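MdcE (Pseudomonas aeruginosa, PDB 5VIP) is the gamma subunit of a biotin-independent malonate decarboxylase and probably acts as a transferase in that enzyme. Local coordinates at residues Tyr56-Leu61 and Lys104-Ala109. Numbering follows the deposited sequence.
Sequences YPVRFL and KRALLA
Pro-57 O receives Ala-106 N at 2.9 Å, the first rung of a parallel ladder joining strands 56-63 and 106-113, neighbours in a six-stranded mixed sheet linked through helix 81-97 as a beta-alpha-beta crossover. Arg-59 bonds through both its N and its O, to Ala-106 O and Leu-108 N; the bond from Leu-108 N to Arg-59 O is practically straight (N-H...O 179°). Leu-61 N to Leu-108 O adds the fourth rung. The same carbonyls also receive CA-H...O contacts: Val-58 CA lies 3.3 Å from Ala-106 O. Beyond the ladder's start, Tyr-56 OH donates to Lys-104 O (2.7 Å), tilted 28° from the carbonyl plane. Tyr-56 CG, anti to the backbone N (chi1 -163°), sends the ring across toward segment 104-109, with Ala-106 N at the ring edge, near its plane.

On the face bearing Val-58, Phe-60, Ala-106 and Leu-108, methyl CD1 of Leu-108 makes a CH-pi contact over one face of Phe-60, 3.9 Å from the ring centroid, and also meets Val-58 CB at 3.7 Å. Val-58 CG1 rests on Ala-106 CB.

On the face of Arg-59 and Leu-107, beside helix 81-97, Arg-105 reaches in from the loop before the strand; the guanidinium planes stand perpendicular, Arg-59 NH2 3.4 Å from Arg-105 NH1. Asp-50 OD1 salt-bridges both arginines, Glu-93 pairs with Arg-59 and Asp-98 with Arg-105. Shared Asp-50, with one further acid for each arginine, probably offsets the like charges.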
# COMPACT_ATOMS: atom_id res chain seq x y z
N TYR A 56 -8.80 3.77 27.75
CA TYR A 56 -8.99 4.35 26.42
C TYR A 56 -9.65 3.34 25.48
O TYR A 56 -9.24 2.18 25.44
CB TYR A 56 -7.66 4.84 25.83
CG TYR A 56 -7.85 5.80 24.68
CD1 TYR A 56 -7.94 5.34 23.37
CD2 TYR A 56 -7.97 7.16 24.90
CE1 TYR A 56 -8.14 6.22 22.32
CE2 TYR A 56 -8.16 8.05 23.87
CZ TYR A 56 -8.25 7.57 22.58
OH TYR A 56 -8.45 8.46 21.54
N PRO A 57 -10.67 3.77 24.72
CA PRO A 57 -11.38 2.87 23.80
C PRO A 57 -10.47 2.35 22.68
O PRO A 57 -9.78 3.15 22.06
CB PRO A 57 -12.50 3.75 23.23
CG PRO A 57 -12.01 5.16 23.41
CD PRO A 57 -11.21 5.14 24.68
N VAL A 58 -10.45 1.04 22.45
CA VAL A 58 -9.65 0.46 21.37
C VAL A 58 -10.42 -0.60 20.58
O VAL A 58 -11.38 -1.19 21.08
CB VAL A 58 -8.34 -0.19 21.89
CG1 VAL A 58 -7.60 0.74 22.83
CG2 VAL A 58 -8.61 -1.51 22.58
N ARG A 59 -10.01 -0.82 19.34
CA ARG A 59 -10.52 -1.93 18.54
C ARG A 59 -9.35 -2.75 18.04
O ARG A 59 -8.44 -2.22 17.39
CB ARG A 59 -11.39 -1.41 17.38
CG ARG A 59 -11.75 -2.46 16.33
CD ARG A 59 -12.80 -1.92 15.36
NE ARG A 59 -14.13 -1.89 15.97
CZ ARG A 59 -15.28 -1.82 15.30
NH1 ARG A 59 -15.29 -1.77 13.97
NH2 ARG A 59 -16.44 -1.82 15.97
N PHE A 60 -9.35 -4.04 18.37
CA PHE A 60 -8.34 -4.99 17.90
C PHE A 60 -8.74 -5.55 16.54
O PHE A 60 -9.90 -5.88 16.31
CB PHE A 60 -8.15 -6.15 18.89
CG PHE A 60 -7.55 -5.76 20.22
CD1 PHE A 60 -6.17 -5.77 20.41
CD2 PHE A 60 -8.36 -5.42 21.29
CE1 PHE A 60 -5.61 -5.43 21.63
CE2 PHE A 60 -7.81 -5.07 22.52
CZ PHE A 60 -6.44 -5.07 22.69
N LEU A 61 -7.77 -5.67 15.63
CA LEU A 61 -8.04 -6.27 14.33
C LEU A 61 -6.93 -7.23 13.98
O LEU A 61 -5.76 -6.89 14.07
CB LEU A 61 -8.15 -5.21 13.22
CG LEU A 61 -9.21 -4.13 13.38
CD1 LEU A 61 -8.55 -2.84 13.83
CD2 LEU A 61 -9.93 -3.93 12.06
N LYS A 104 -11.51 9.28 19.65
CA LYS A 104 -11.46 8.32 18.56
C LYS A 104 -10.80 7.04 19.05
O LYS A 104 -9.71 7.09 19.61
CB LYS A 104 -10.68 8.87 17.36
CG LYS A 104 -10.98 10.31 17.01
CD LYS A 104 -12.34 10.47 16.41
CE LYS A 104 -12.44 11.77 15.64
NZ LYS A 104 -13.68 11.77 14.81
N ARG A 105 -11.45 5.90 18.84
CA ARG A 105 -10.92 4.65 19.38
C ARG A 105 -9.60 4.29 18.69
O ARG A 105 -9.39 4.59 17.51
CB ARG A 105 -11.93 3.52 19.22
CG ARG A 105 -11.97 2.87 17.85
CD ARG A 105 -13.19 1.98 17.74
NE ARG A 105 -14.42 2.77 17.81
CZ ARG A 105 -15.63 2.24 17.82
NH1 ARG A 105 -15.80 0.93 17.78
NH2 ARG A 105 -16.69 3.04 17.88
N ALA A 106 -8.71 3.67 19.45
CA ALA A 106 -7.45 3.23 18.88
C ALA A 106 -7.70 2.02 18.01
O ALA A 106 -8.59 1.21 18.29
CB ALA A 106 -6.42 2.92 19.97
N LEU A 107 -6.94 1.90 16.93
CA LEU A 107 -6.99 0.73 16.08
C LEU A 107 -5.70 -0.03 16.31
O LEU A 107 -4.61 0.47 16.01
CB LEU A 107 -7.16 1.11 14.61
CG LEU A 107 -8.39 1.99 14.33
CD1 LEU A 107 -8.46 2.39 12.87
CD2 LEU A 107 -9.68 1.30 14.78
N LEU A 108 -5.83 -1.23 16.86
CA LEU A 108 -4.68 -2.05 17.20
C LEU A 108 -4.60 -3.22 16.24
O LEU A 108 -5.36 -4.20 16.36
CB LEU A 108 -4.78 -2.55 18.65
CG LEU A 108 -5.06 -1.42 19.66
CD1 LEU A 108 -5.22 -1.96 21.09
CD2 LEU A 108 -3.95 -0.38 19.60
N ALA A 109 -3.71 -3.12 15.26
CA ALA A 109 -3.59 -4.16 14.26
C ALA A 109 -2.61 -5.21 14.75
O ALA A 109 -1.44 -4.93 14.96
CB ALA A 109 -3.15 -3.59 12.91